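Local structure of adenine phosphoribosyltransferase (1QB7) at residues R140-D145 against E170-L175; T73-F78 against L93-V98; R27-V32 against C213-N218; R81-G86 against F97-K102. The protein probably catalyses the purine-salvage reaction that makes AMP and diphosphate from adenine and 5-phosphoribosyl 1-diphosphate, and works as a homodimer. All coordinates share one frame; numbering follows the deposited sequence. Where two conformers were deposited one is given.

In the fold
Contacts 1, 2 and 4 gather on the central sheet, while contact 3 lies apart, its centre about 28 Å from that of contact 1. Strands 140-145 and 74-78 are neighbours, so contacts 1 and 2 continue one run of parallel pairing. Contact 2 shares strand 97-100 with contact 4. Contacts 1 and 4 are buried, contacts 2 and 3 only partly so; the second subunit touches contacts 2, 3 and 4. The chemistry differs accordingly: backbone bonds with apolar side chains in contact 1, joined by the rings of Phe97 and His74 in contact 2, ring edges without hydrogen bonds across contact 4, and a carboxylate, a sulfur and a water in contact 3.

Contact 1 (R140-D145 against E170-L175); sequences RVVLID and EMVSIL
Two peptide groups are joined at Leu143 O, which receives the hydrogen of Val172 N at 2.8 Å, the donor 21° out of the carbonyl plane; one residue back, Leu143 N gives its hydrogen to Glu170 O. To one face of the paired backbones stand Leu143, Asp145, Met171 and Ser173; to the other stand Val142, Ile144, Glu170 and Val172. Despite the tilt, the Val172 N-H points almost straight at Leu143 O (175° at the hydrogen). That oxygen is also pressed by a methyl, for Val172 CG1 comes within 3.0 Å of Leu143 O. The methyl gets there because it stands between the backbone N and the carbonyl carbon (chi1 54°), and from that place it lies alongside Ile144 CB as well, 3.7 Å away.

The two strands run parallel in the central sheet of the type I phosphoribosyltransferase fold, strand 140-145 leading into the loop that, as in relatives, should hold the ribose phosphate. Further along, Asp145 N bonds more loosely to Val172 O, at 3.3 Å. On the Leu143 face the bent chain of Met171 curls back toward strand 140-145: its SD rests 3.7 Å from Leu143 CB, and its CE reaches Asp145 CB. Asp145 CG, anti to its own N, carries the carboxylate away from strand 170-173 to the magnesium ion, which Thr153 also helps to bind. On the opposite face Glu170 turns its carboxylate to Tyr65 and Arg64, while Val142 CG1 meets Val172 CG1 at 3.8 Å.

Contact 2 (T73-F78 against L93-V98); sequences THILGF and LEIPFV
Ile75 bonds to the parallel neighbour through both its N-H and its carbonyl, Ile75 N to Pro96 O at 3.1 Å and Ile75 O from Val98 N at 2.8 Å, while Gly77 N goes on to Val98 O. These are the two strands of a beta-alpha-beta unit, with helix 86-93 between them, and strand 97-100 is one of the two outermost strands of the sheet within the subunit. The Ile75 side chain lies across two partners. Its CG2 comes to the edge of the Phe97 ring, in the ring plane, 3.7 Å from Phe97 CD1, whereas Ile75 CG1 meets Ile95 CD1. Phe97 CG stands anti to its backbone N (chi1 174°), which sends the ring along the backbone of strand 74-78, and Phe97 CE1 ends 3.4 Å from Gly77 N. Before the strand begins, Thr73 O is closely packed by carbon: Pro96 CD is 3.1 Å away and Ile95 CB little farther. Thr73 OG1 is bonded to both His74 ND1 and Arg140 N; the imidazole CD2 touches Pro96 CB. Phe97 O bonds to Thr48 OG1 of the second subunit, so this outer strand also faces the dimer partner. On the other face of the sheet from Ile75, Leu76 CD1 reaches Val98 CG1 at 3.7 Å.

Contact 3 (R27-V32 against C213-N218); sequences RWYSPV and CGDSKN
The hydroxyl of Ser30 donates from OG to Asp215 OD2 over just 2.6 Å, arriving 38° out of the carboxylate plane. The other oxygen of the same group, Asp215 OD1, takes the Ser30 backbone N-H on its syn lone pair, 3.0 Å from Ser30 N, so one carboxylate grips both donors of a single serine. Here the loop 213-218 is laid against strand 28-29, which pairs antiparallel with 41-42, with one bridge between Trp28 and Cys213. Its bond runs nearly straight from Gly214 N to Trp28 O, 2.8 Å long. Cys213 covers one face of the indole: CB and SG both lie above the six-membered ring, the sulfur 3.9 Å from its centroid in a sulfur-aromatic contact. SG is anti to its own backbone N (chi1 -173°), and it also accepts the N-H of Asp215, which ties the loop to itself beside the ring. The indole NE1 is bonded to Thr209 O, and the ring makes a cation-pi contact with Arg40, a residue of the adenine pocket; the loop thus packs on a second-shell residue of that pocket. Across the strand, the Tyr29 ring meets Gly214: Gly214 CA makes an off-centre CH-pi contact, and Gly214 O is 3.2 Å from Tyr29 CE2. A water in the plane of the phenol, 2.7 Å from Tyr29 OH, also bonds weakly to Gly214 O.

Contact 4 (R81-G86 against F97-K102); sequences RGFLFG and FVLMRK
Phe83 throws its side chain across to strand 97-100, and contact is made by the outer ring atoms. CB and CG lead the way, CG standing anti to the carbonyl carbon and beside the backbone N (chi1 -70°). The residue sits in the loop between strand 74-78 and helix 86-93, that is, at the turn of a beta-alpha-beta crossover, and the ring spans from this loop to the strand that follows the helix. Phe83 CD1 comes first, to the edge of the Phe97 ring near its plane, 3.9 Å from Phe97 CZ. The two rings are almost perpendicular, at 89°. Next, Phe83 CE1 lies against Leu99 CB and CG. At the tip, Phe83 CZ meets Leu99 CG at 3.6 Å and Arg101 CG at 3.8 Å, the latter approaching in the plane of the Phe83 ring. On the far side of the tip Phe83 CE2 touches Leu99 CD2 and sits over one face of the Arg101 guanidinium, towards its rim, 3.9 Å from Arg101 NE. The planes of that group and the ring are 76° apart. Asp79 holds Arg101 NE by a salt bridge, and Arg101 NH2 bonds to a bound citrate, probably from the crystallisation liquor. Arg81, at the start of the loop, reaches the other way and gives NH2 to N7 of adenine. Leu84 of the second subunit packs on both Phe83 and Phe97. No hydrogen bond crosses between the segments; Gly86 CA lies 3.5 Å from Phe97 CE1.

Contact 1 (R140-D145 against E170-L175)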
loop_
_atom_site.group_PDB
_atom_site.type_symbol
_atom_site.label_atom_id
_atom_site.label_comp_id
_atom_site.label_asym_id
_atom_site.label_seq_id
_atom_site.Cartn_x
_atom_site.Cartn_y
_atom_site.Cartn_z
ATOM N N ARG A 140 11.844 7.580 -16.559
ATOM C CA ARG A 140 11.275 8.843 -16.108
ATOM C C ARG A 140 10.267 8.421 -15.048
ATOM O O ARG A 140 9.194 7.897 -15.351
ATOM C CB ARG A 140 10.640 9.579 -17.286
ATOM C CG ARG A 140 11.672 9.998 -18.338
ATOM C CD ARG A 140 11.039 10.676 -19.547
ATOM N NE ARG A 140 10.144 9.781 -20.281
ATOM C CZ ARG A 140 10.537 8.871 -21.175
ATOM N NH1 ARG A 140 11.825 8.723 -21.463
ATOM N NH2 ARG A 140 9.637 8.111 -21.787
ATOM N N VAL A 141 10.649 8.649 -13.797
ATOM C CA VAL A 141 9.882 8.225 -12.638
ATOM C C VAL A 141 9.034 9.252 -11.915
ATOM O O VAL A 141 9.504 10.332 -11.564
ATOM C CB VAL A 141 10.844 7.610 -11.586
ATOM C CG1 VAL A 141 10.069 6.904 -10.484
ATOM C CG2 VAL A 141 11.839 6.672 -12.260
ATOM N N VAL A 142 7.784 8.879 -11.663
ATOM C CA VAL A 142 6.864 9.715 -10.911
ATOM C C VAL A 142 6.870 9.168 -9.483
ATOM O O VAL A 142 6.634 7.973 -9.262
ATOM C CB VAL A 142 5.431 9.646 -11.470
ATOM C CG1 VAL A 142 4.459 10.378 -10.544
ATOM C CG2 VAL A 142 5.389 10.256 -12.863
ATOM N N LEU A 143 7.236 10.026 -8.534
ATOM C CA LEU A 143 7.274 9.677 -7.111
ATOM C C LEU A 143 5.929 10.012 -6.464
ATOM O O LEU A 143 5.387 11.089 -6.692
ATOM C CB LEU A 143 8.409 10.430 -6.415
ATOM C CG LEU A 143 9.843 9.952 -6.622
ATOM C CD1 LEU A 143 10.235 9.971 -8.084
ATOM C CD2 LEU A 143 10.761 10.836 -5.803
ATOM N N ILE A 144 5.379 9.091 -5.676
ATOM C CA ILE A 144 4.084 9.336 -5.043
ATOM C C ILE A 144 3.964 8.874 -3.580
ATOM O O ILE A 144 4.520 7.855 -3.181
ATOM C CB ILE A 144 2.920 8.733 -5.911
ATOM C CG1 ILE A 144 1.550 9.195 -5.401
ATOM C CG2 ILE A 144 2.995 7.211 -5.927
ATOM C CD1 ILE A 144 0.405 8.933 -6.376
ATOM N N ASP A 145 3.230 9.661 -2.794
ATOM C CA ASP A 145 2.970 9.398 -1.380
ATOM C C ASP A 145 1.726 10.239 -1.072
ATOM O O ASP A 145 1.344 11.095 -1.872
ATOM C CB ASP A 145 4.163 9.860 -0.527
ATOM C CG ASP A 145 4.153 9.279 0.888
ATOM O OD1 ASP A 145 3.315 8.404 1.204
ATOM O OD2 ASP A 145 5.014 9.696 1.686
ATOM N N GLU A 170 8.367 14.119 -11.301
ATOM C CA GLU A 170 7.857 15.000 -10.263
ATOM C C GLU A 170 7.515 14.198 -9.018
ATOM O O GLU A 170 7.356 12.976 -9.076
ATOM C CB GLU A 170 6.601 15.739 -10.748
ATOM C CG GLU A 170 5.427 14.820 -11.044
ATOM C CD GLU A 170 4.349 15.468 -11.889
ATOM O OE1 GLU A 170 4.628 16.477 -12.564
ATOM O OE2 GLU A 170 3.215 14.957 -11.886
ATOM N N MET A 171 7.469 14.895 -7.887
ATOM C CA MET A 171 7.102 14.304 -6.612
ATOM C C MET A 171 5.653 14.724 -6.418
ATOM O O MET A 171 5.362 15.918 -6.345
ATOM C CB MET A 171 7.966 14.879 -5.492
ATOM C CG MET A 171 7.527 14.506 -4.073
ATOM S SD MET A 171 7.630 12.749 -3.661
ATOM C CE MET A 171 6.213 12.570 -2.571
ATOM N N VAL A 172 4.739 13.758 -6.405
ATOM C CA VAL A 172 3.323 14.063 -6.222
ATOM C C VAL A 172 2.784 13.588 -4.880
ATOM O O VAL A 172 3.138 12.514 -4.398
ATOM C CB VAL A 172 2.443 13.500 -7.390
ATOM C CG1 VAL A 172 2.681 12.025 -7.579
ATOM C CG2 VAL A 172 0.952 13.757 -7.127
ATOM N N SER A 173 1.967 14.432 -4.261
ATOM C CA SER A 173 1.344 14.113 -2.985
ATOM C C SER A 173 -0.113 14.568 -3.012
ATOM O O SER A 173 -0.464 15.498 -3.738
ATOM C CB SER A 173 2.101 14.771 -1.821
ATOM O OG SER A 173 2.127 16.182 -1.922
ATOM N N ILE A 174 -0.967 13.871 -2.272
ATOM C CA ILE A 174 -2.381 14.226 -2.204
ATOM C C ILE A 174 -2.486 15.527 -1.397
ATOM O O ILE A 174 -3.169 16.474 -1.789
ATOM C CB ILE A 174 -3.212 13.126 -1.471
ATOM C CG1 ILE A 174 -3.020 11.754 -2.134
ATOM C CG2 ILE A 174 -4.680 13.518 -1.422
ATOM C CD1 ILE A 174 -3.380 11.701 -3.609
ATOM N N LEU A 175 -1.760 15.561 -0.283
ATOM C CA LEU A 175 -1.761 16.695 0.613
ATOM C C LEU A 175 -0.358 17.190 0.930
ATOM O O LEU A 175 0.562 16.398 1.121
ATOM C CB LEU A 175 -2.430 16.291 1.920
ATOM C CG LEU A 175 -2.639 17.415 2.931
ATOM C CD1 LEU A 175 -3.826 18.269 2.503
ATOM C CD2 LEU A 175 -2.880 16.812 4.294
#

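Contact 2 (T73-F78 against L93-V98)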
loop_
_atom_site.group_PDB
_atom_site.type_symbol
_atom_site.label_atom_id
_atom_site.label_comp_id
_atom_site.label_asym_id
_atom_site.label_seq_id
_atom_site.Cartn_x
_atom_site.Cartn_y
_atom_site.Cartn_z
ATOM N N THR A 73 7.703 6.539 -17.288
ATOM C CA THR A 73 7.951 5.128 -17.551
ATOM C C THR A 73 7.688 4.282 -16.314
ATOM O O THR A 73 7.454 3.078 -16.419
ATOM C CB THR A 73 9.414 4.886 -18.008
ATOM O OG1 THR A 73 10.318 5.268 -16.967
ATOM C CG2 THR A 73 9.731 5.698 -19.252
ATOM N N HIS A 74 7.710 4.922 -15.145
ATOM C CA HIS A 74 7.512 4.227 -13.869
ATOM C C HIS A 74 6.840 5.113 -12.817
ATOM O O HIS A 74 6.978 6.339 -12.836
ATOM C CB HIS A 74 8.872 3.826 -13.250
ATOM C CG HIS A 74 9.696 2.881 -14.075
ATOM N ND1 HIS A 74 10.461 3.294 -15.145
ATOM C CD2 HIS A 74 9.930 1.554 -13.938
ATOM C CE1 HIS A 74 11.127 2.263 -15.630
ATOM N NE2 HIS A 74 10.823 1.195 -14.915
ATOM N N ILE A 75 6.147 4.470 -11.882
ATOM C CA ILE A 75 5.525 5.157 -10.744
ATOM C C ILE A 75 6.239 4.527 -9.532
ATOM O O ILE A 75 6.341 3.302 -9.440
ATOM C CB ILE A 75 4.009 4.858 -10.593
ATOM C CG1 ILE A 75 3.217 5.264 -11.848
ATOM C CG2 ILE A 75 3.473 5.547 -9.342
ATOM C CD1 ILE A 75 3.094 6.736 -12.086
ATOM N N LEU A 76 6.796 5.353 -8.654
ATOM C CA LEU A 76 7.487 4.855 -7.464
ATOM C C LEU A 76 6.736 5.356 -6.235
ATOM O O LEU A 76 6.727 6.554 -5.950
ATOM C CB LEU A 76 8.947 5.327 -7.440
ATOM C CG LEU A 76 9.812 4.998 -6.207
ATOM C CD1 LEU A 76 9.975 3.498 -6.022
ATOM C CD2 LEU A 76 11.176 5.640 -6.337
ATOM N N GLY A 77 6.088 4.436 -5.528
ATOM C CA GLY A 77 5.314 4.797 -4.354
ATOM C C GLY A 77 6.008 4.481 -3.045
ATOM O O GLY A 77 6.715 3.471 -2.932
ATOM N N PHE A 78 5.777 5.335 -2.049
ATOM C CA PHE A 78 6.387 5.186 -0.729
ATOM C C PHE A 78 5.568 4.281 0.194
ATOM O O PHE A 78 4.344 4.382 0.255
ATOM C CB PHE A 78 6.561 6.559 -0.062
ATOM C CG PHE A 78 7.396 7.542 -0.855
ATOM C CD1 PHE A 78 7.959 7.195 -2.080
ATOM C CD2 PHE A 78 7.597 8.832 -0.373
ATOM C CE1 PHE A 78 8.708 8.122 -2.812
ATOM C CE2 PHE A 78 8.341 9.764 -1.093
ATOM C CZ PHE A 78 8.896 9.409 -2.316
ATOM N N LEU A 93 -2.015 3.521 -16.902
ATOM C CA LEU A 93 -0.941 3.994 -17.764
ATOM C C LEU A 93 -0.178 2.819 -18.360
ATOM O O LEU A 93 0.616 2.989 -19.291
ATOM C CB LEU A 93 0.033 4.862 -16.965
ATOM C CG LEU A 93 -0.499 6.149 -16.339
ATOM C CD1 LEU A 93 0.611 6.819 -15.535
ATOM C CD2 LEU A 93 -1.017 7.069 -17.426
ATOM N N GLU A 94 -0.399 1.637 -17.784
ATOM C CA GLU A 94 0.255 0.408 -18.218
ATOM C C GLU A 94 1.776 0.494 -18.091
ATOM O O GLU A 94 2.514 0.147 -19.019
ATOM C CB GLU A 94 -0.168 0.046 -19.646
ATOM C CG GLU A 94 -1.673 -0.165 -19.779
ATOM C CD GLU A 94 -2.118 -0.548 -21.184
ATOM O OE1 GLU A 94 -1.355 -0.323 -22.149
ATOM O OE2 GLU A 94 -3.246 -1.071 -21.319
ATOM N N ILE A 95 2.232 1.012 -16.949
ATOM C CA ILE A 95 3.659 1.130 -16.652
ATOM C C ILE A 95 3.902 0.476 -15.288
ATOM O O ILE A 95 2.961 0.265 -14.515
ATOM C CB ILE A 95 4.158 2.610 -16.658
ATOM C CG1 ILE A 95 3.376 3.457 -15.645
ATOM C CG2 ILE A 95 4.065 3.196 -18.069
ATOM C CD1 ILE A 95 3.861 4.888 -15.539
ATOM N N PRO A 96 5.157 0.103 -14.993
ATOM C CA PRO A 96 5.501 -0.539 -13.719
ATOM C C PRO A 96 5.278 0.317 -12.472
ATOM O O PRO A 96 5.390 1.547 -12.519
ATOM C CB PRO A 96 7.004 -0.820 -13.874
ATOM C CG PRO A 96 7.194 -0.929 -15.336
ATOM C CD PRO A 96 6.344 0.192 -15.859
ATOM N N PHE A 97 4.910 -0.336 -11.372
ATOM C CA PHE A 97 4.780 0.359 -10.102
ATOM C C PHE A 97 5.892 -0.228 -9.244
ATOM O O PHE A 97 5.913 -1.434 -8.983
ATOM C CB PHE A 97 3.429 0.149 -9.406
ATOM C CG PHE A 97 3.374 0.771 -8.027
ATOM C CD1 PHE A 97 3.247 2.149 -7.876
ATOM C CD2 PHE A 97 3.538 -0.011 -6.886
ATOM C CE1 PHE A 97 3.289 2.739 -6.613
ATOM C CE2 PHE A 97 3.581 0.569 -5.621
ATOM C CZ PHE A 97 3.458 1.947 -5.487
ATOM N N VAL A 98 6.840 0.624 -8.868
ATOM C CA VAL A 98 7.976 0.224 -8.044
ATOM C C VAL A 98 7.737 0.639 -6.583
ATOM O O VAL A 98 7.130 1.678 -6.309
ATOM C CB VAL A 98 9.298 0.831 -8.593
ATOM C CG1 VAL A 98 10.494 0.335 -7.789
ATOM C CG2 VAL A 98 9.467 0.472 -10.071
#

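Contact 3 (R27-V32 against C213-N218)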
loop_
_atom_site.group_PDB
_atom_site.type_symbol
_atom_site.label_atom_id
_atom_site.label_comp_id
_atom_site.label_asym_id
_atom_site.label_seq_id
_atom_site.Cartn_x
_atom_site.Cartn_y
_atom_site.Cartn_z
ATOM N N ARG A 27 -10.096 14.075 6.746
ATOM C CA ARG A 27 -10.327 14.121 8.188
ATOM C C ARG A 27 -8.963 14.083 8.842
ATOM O O ARG A 27 -8.091 13.312 8.434
ATOM C CB ARG A 27 -11.161 12.936 8.689
ATOM C CG ARG A 27 -12.623 12.971 8.284
ATOM C CD ARG A 27 -13.338 14.189 8.839
ATOM N NE ARG A 27 -14.747 14.222 8.452
ATOM C CZ ARG A 27 -15.208 14.668 7.284
ATOM N NH1 ARG A 27 -14.378 15.144 6.364
ATOM N NH2 ARG A 27 -16.511 14.648 7.043
ATOM N N TRP A 28 -8.751 14.979 9.796
ATOM C CA TRP A 28 -7.492 15.023 10.525
ATOM C C TRP A 28 -7.767 14.747 11.997
ATOM O O TRP A 28 -8.882 14.964 12.489
ATOM C CB TRP A 28 -6.768 16.361 10.328
ATOM C CG TRP A 28 -7.501 17.574 10.826
ATOM C CD1 TRP A 28 -8.211 18.465 10.075
ATOM C CD2 TRP A 28 -7.543 18.061 12.176
ATOM N NE1 TRP A 28 -8.687 19.480 10.869
ATOM C CE2 TRP A 28 -8.292 19.257 12.161
ATOM C CE3 TRP A 28 -7.015 17.604 13.394
ATOM C CZ2 TRP A 28 -8.528 20.007 13.322
ATOM C CZ3 TRP A 28 -7.250 18.350 14.549
ATOM C CH2 TRP A 28 -8.001 19.539 14.502
ATOM N N TYR A 29 -6.746 14.264 12.695
ATOM C CA TYR A 29 -6.875 13.925 14.106
ATOM C C TYR A 29 -5.752 14.529 14.929
ATOM O O TYR A 29 -4.615 14.617 14.466
ATOM C CB TYR A 29 -6.856 12.398 14.287
ATOM C CG TYR A 29 -7.977 11.683 13.576
ATOM C CD1 TYR A 29 -7.907 11.423 12.203
ATOM C CD2 TYR A 29 -9.126 11.293 14.264
ATOM C CE1 TYR A 29 -8.952 10.802 11.536
ATOM C CE2 TYR A 29 -10.178 10.665 13.603
ATOM C CZ TYR A 29 -10.082 10.428 12.241
ATOM O OH TYR A 29 -11.123 9.840 11.579
ATOM N N SER A 30 -6.079 14.945 16.150
ATOM C CA SER A 30 -5.087 15.520 17.054
ATOM C C SER A 30 -4.332 14.351 17.698
ATOM O O SER A 30 -4.770 13.208 17.607
ATOM C CB SER A 30 -5.767 16.410 18.101
ATOM O OG SER A 30 -6.668 15.675 18.904
ATOM N N PRO A 31 -3.185 14.621 18.345
ATOM C CA PRO A 31 -2.358 13.596 18.993
ATOM C C PRO A 31 -3.053 12.477 19.766
ATOM O O PRO A 31 -2.783 11.305 19.525
ATOM C CB PRO A 31 -1.445 14.422 19.888
ATOM C CG PRO A 31 -1.193 15.628 19.034
ATOM C CD PRO A 31 -2.589 15.958 18.539
ATOM N N VAL A 32 -3.957 12.830 20.673
ATOM C CA VAL A 32 -4.655 11.833 21.483
ATOM C C VAL A 32 -5.497 10.854 20.657
ATOM O O VAL A 32 -5.854 9.774 21.138
ATOM C CB VAL A 32 -5.521 12.508 22.572
ATOM C CG1 VAL A 32 -6.645 13.299 21.947
ATOM C CG2 VAL A 32 -6.056 11.478 23.543
ATOM N N CYS A 213 -11.983 18.020 11.404
ATOM C CA CYS A 213 -11.516 17.299 12.583
ATOM C C CYS A 213 -12.322 16.025 12.818
ATOM O O CYS A 213 -13.551 16.069 12.920
ATOM C CB CYS A 213 -11.571 18.183 13.829
ATOM S SG CYS A 213 -10.821 17.403 15.284
ATOM N N GLY A 214 -11.620 14.894 12.883
ATOM C CA GLY A 214 -12.264 13.609 13.111
ATOM C C GLY A 214 -12.265 13.157 14.566
ATOM O O GLY A 214 -12.763 12.073 14.875
ATOM N N ASP A 215 -11.696 13.974 15.453
ATOM C CA ASP A 215 -11.635 13.673 16.886
ATOM C C ASP A 215 -13.016 13.449 17.477
ATOM O O ASP A 215 -13.970 14.151 17.128
ATOM C CB ASP A 215 -11.010 14.836 17.665
ATOM C CG ASP A 215 -9.531 15.006 17.406
ATOM O OD1 ASP A 215 -8.889 14.106 16.829
ATOM O OD2 ASP A 215 -9.005 16.063 17.801
ATOM N N SER A 216 -13.124 12.481 18.381
ATOM C CA SER A 216 -14.395 12.231 19.038
ATOM C C SER A 216 -14.536 13.320 20.088
ATOM O O SER A 216 -13.674 13.465 20.960
ATOM C CB SER A 216 -14.411 10.855 19.695
ATOM O OG SER A 216 -14.379 9.841 18.712
ATOM N N LYS A 217 -15.573 14.139 19.943
ATOM C CA LYS A 217 -15.824 15.226 20.878
ATOM C C LYS A 217 -16.370 14.714 22.204
ATOM O O LYS A 217 -17.156 13.771 22.242
ATOM C CB LYS A 217 -16.797 16.238 20.273
ATOM C CG LYS A 217 -16.222 17.032 19.122
ATOM C CD LYS A 217 -17.223 18.053 18.597
ATOM C CE LYS A 217 -16.594 18.898 17.496
ATOM N NZ LYS A 217 -17.525 19.889 16.886
ATOM N N ASN A 218 -15.921 15.331 23.289
ATOM C CA ASN A 218 -16.356 14.971 24.635
ATOM C C ASN A 218 -16.180 13.485 24.931
ATOM O O ASN A 218 -17.017 12.879 25.596
ATOM C CB ASN A 218 -17.817 15.391 24.855
ATOM C CG ASN A 218 -18.025 16.895 24.714
ATOM O OD1 ASN A 218 -17.379 17.695 25.393
ATOM N ND2 ASN A 218 -18.937 17.283 23.831
HETATM O O HOH W 1 -13.275 9.227 13.064
#

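Contact 4 (R81-G86 against F97-K102)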
loop_
_atom_site.group_PDB
_atom_site.type_symbol
_atom_site.label_atom_id
_atom_site.label_comp_id
_atom_site.label_asym_id
_atom_site.label_seq_id
_atom_site.Cartn_x
_atom_site.Cartn_y
_atom_site.Cartn_z
ATOM N N ARG A 81 1.588 4.404 2.450
ATOM C CA ARG A 81 0.504 5.218 1.927
ATOM C C ARG A 81 0.585 5.547 0.436
ATOM O O ARG A 81 -0.445 5.777 -0.207
ATOM C CB ARG A 81 0.299 6.438 2.828
ATOM C CG ARG A 81 0.155 6.005 4.297
ATOM C CD ARG A 81 -0.232 7.116 5.250
ATOM N NE ARG A 81 0.680 8.252 5.206
ATOM C CZ ARG A 81 1.183 8.864 6.276
ATOM N NH1 ARG A 81 0.915 8.420 7.495
ATOM N NH2 ARG A 81 1.990 9.902 6.126
ATOM N N GLY A 82 1.796 5.498 -0.121
ATOM C CA GLY A 82 1.979 5.739 -1.544
ATOM C C GLY A 82 1.504 4.523 -2.336
ATOM O O GLY A 82 1.182 4.623 -3.525
ATOM N N PHE A 83 1.467 3.368 -1.669
ATOM C CA PHE A 83 1.015 2.110 -2.269
ATOM C C PHE A 83 -0.483 2.170 -2.554
ATOM O O PHE A 83 -1.002 1.423 -3.380
ATOM C CB PHE A 83 1.249 0.938 -1.306
ATOM C CG PHE A 83 2.695 0.570 -1.106
ATOM C CD1 PHE A 83 3.726 1.339 -1.646
ATOM C CD2 PHE A 83 3.026 -0.574 -0.380
ATOM C CE1 PHE A 83 5.064 0.971 -1.463
ATOM C CE2 PHE A 83 4.353 -0.947 -0.195
ATOM C CZ PHE A 83 5.376 -0.172 -0.739
ATOM N N LEU A 84 -1.172 3.050 -1.839
ATOM C CA LEU A 84 -2.610 3.216 -1.965
ATOM C C LEU A 84 -3.062 3.919 -3.232
ATOM O O LEU A 84 -4.191 3.719 -3.680
ATOM C CB LEU A 84 -3.147 3.991 -0.756
ATOM C CG LEU A 84 -2.945 3.344 0.616
ATOM C CD1 LEU A 84 -3.215 4.362 1.706
ATOM C CD2 LEU A 84 -3.860 2.144 0.760
ATOM N N PHE A 85 -2.193 4.742 -3.808
ATOM C CA PHE A 85 -2.567 5.499 -4.996
ATOM C C PHE A 85 -1.788 5.153 -6.254
ATOM O O PHE A 85 -2.315 5.250 -7.367
ATOM C CB PHE A 85 -2.439 6.996 -4.706
ATOM C CG PHE A 85 -3.199 7.439 -3.492
ATOM C CD1 PHE A 85 -4.568 7.688 -3.565
ATOM C CD2 PHE A 85 -2.551 7.581 -2.265
ATOM C CE1 PHE A 85 -5.282 8.064 -2.436
ATOM C CE2 PHE A 85 -3.258 7.959 -1.128
ATOM C CZ PHE A 85 -4.625 8.201 -1.213
ATOM N N GLY A 86 -0.540 4.739 -6.069
ATOM C CA GLY A 86 0.313 4.401 -7.192
ATOM C C GLY A 86 -0.203 3.336 -8.141
ATOM O O GLY A 86 -0.359 3.605 -9.332
ATOM N N PHE A 97 4.910 -0.336 -11.372
ATOM C CA PHE A 97 4.780 0.359 -10.102
ATOM C C PHE A 97 5.892 -0.228 -9.244
ATOM O O PHE A 97 5.913 -1.434 -8.983
ATOM C CB PHE A 97 3.429 0.149 -9.406
ATOM C CG PHE A 97 3.374 0.771 -8.027
ATOM C CD1 PHE A 97 3.247 2.149 -7.876
ATOM C CD2 PHE A 97 3.538 -0.011 -6.886
ATOM C CE1 PHE A 97 3.289 2.739 -6.613
ATOM C CE2 PHE A 97 3.581 0.569 -5.621
ATOM C CZ PHE A 97 3.458 1.947 -5.487
ATOM N N VAL A 98 6.840 0.624 -8.868
ATOM C CA VAL A 98 7.976 0.224 -8.044
ATOM C C VAL A 98 7.737 0.639 -6.583
ATOM O O VAL A 98 7.130 1.678 -6.309
ATOM C CB VAL A 98 9.298 0.831 -8.593
ATOM C CG1 VAL A 98 10.494 0.335 -7.789
ATOM C CG2 VAL A 98 9.467 0.472 -10.071
ATOM N N LEU A 99 8.211 -0.185 -5.652
ATOM C CA LEU A 99 8.027 0.061 -4.225
ATOM C C LEU A 99 9.271 0.566 -3.505
ATOM O O LEU A 99 10.342 -0.027 -3.616
ATOM C CB LEU A 99 7.597 -1.234 -3.522
ATOM C CG LEU A 99 6.259 -1.922 -3.785
ATOM C CD1 LEU A 99 6.124 -2.381 -5.222
ATOM C CD2 LEU A 99 6.162 -3.111 -2.854
ATOM N N MET A 100 9.134 1.668 -2.777
ATOM C CA MET A 100 10.254 2.159 -1.987
ATOM C C MET A 100 9.937 1.746 -0.551
ATOM O O MET A 100 8.943 2.187 0.030
ATOM C CB MET A 100 10.427 3.673 -2.089
ATOM C CG MET A 100 11.662 4.160 -1.344
ATOM S SD MET A 100 11.989 5.916 -1.509
ATOM C CE MET A 100 10.916 6.577 -0.248
ATOM N N ARG A 101 10.753 0.853 -0.006
ATOM C CA ARG A 101 10.541 0.355 1.347
ATOM C C ARG A 101 11.857 0.249 2.107
ATOM O O ARG A 101 12.931 0.383 1.523
ATOM C CB ARG A 101 9.913 -1.043 1.302
ATOM C CG ARG A 101 8.863 -1.269 0.213
ATOM C CD ARG A 101 8.141 -2.591 0.425
ATOM N NE ARG A 101 7.388 -2.553 1.671
ATOM C CZ ARG A 101 6.620 -3.534 2.132
ATOM N NH1 ARG A 101 6.499 -4.670 1.461
ATOM N NH2 ARG A 101 5.984 -3.375 3.282
ATOM N N LYS A 102 11.768 0.024 3.416
ATOM C CA LYS A 102 12.962 -0.164 4.229
ATOM C C LYS A 102 13.570 -1.486 3.763
ATOM O O LYS A 102 12.857 -2.348 3.247
ATOM C CB LYS A 102 12.613 -0.229 5.718
ATOM C CG LYS A 102 12.287 1.121 6.332
ATOM C CD LYS A 102 12.153 1.033 7.844
ATOM C CE LYS A 102 11.737 2.378 8.445
ATOM N NZ LYS A 102 12.693 3.467 8.089
#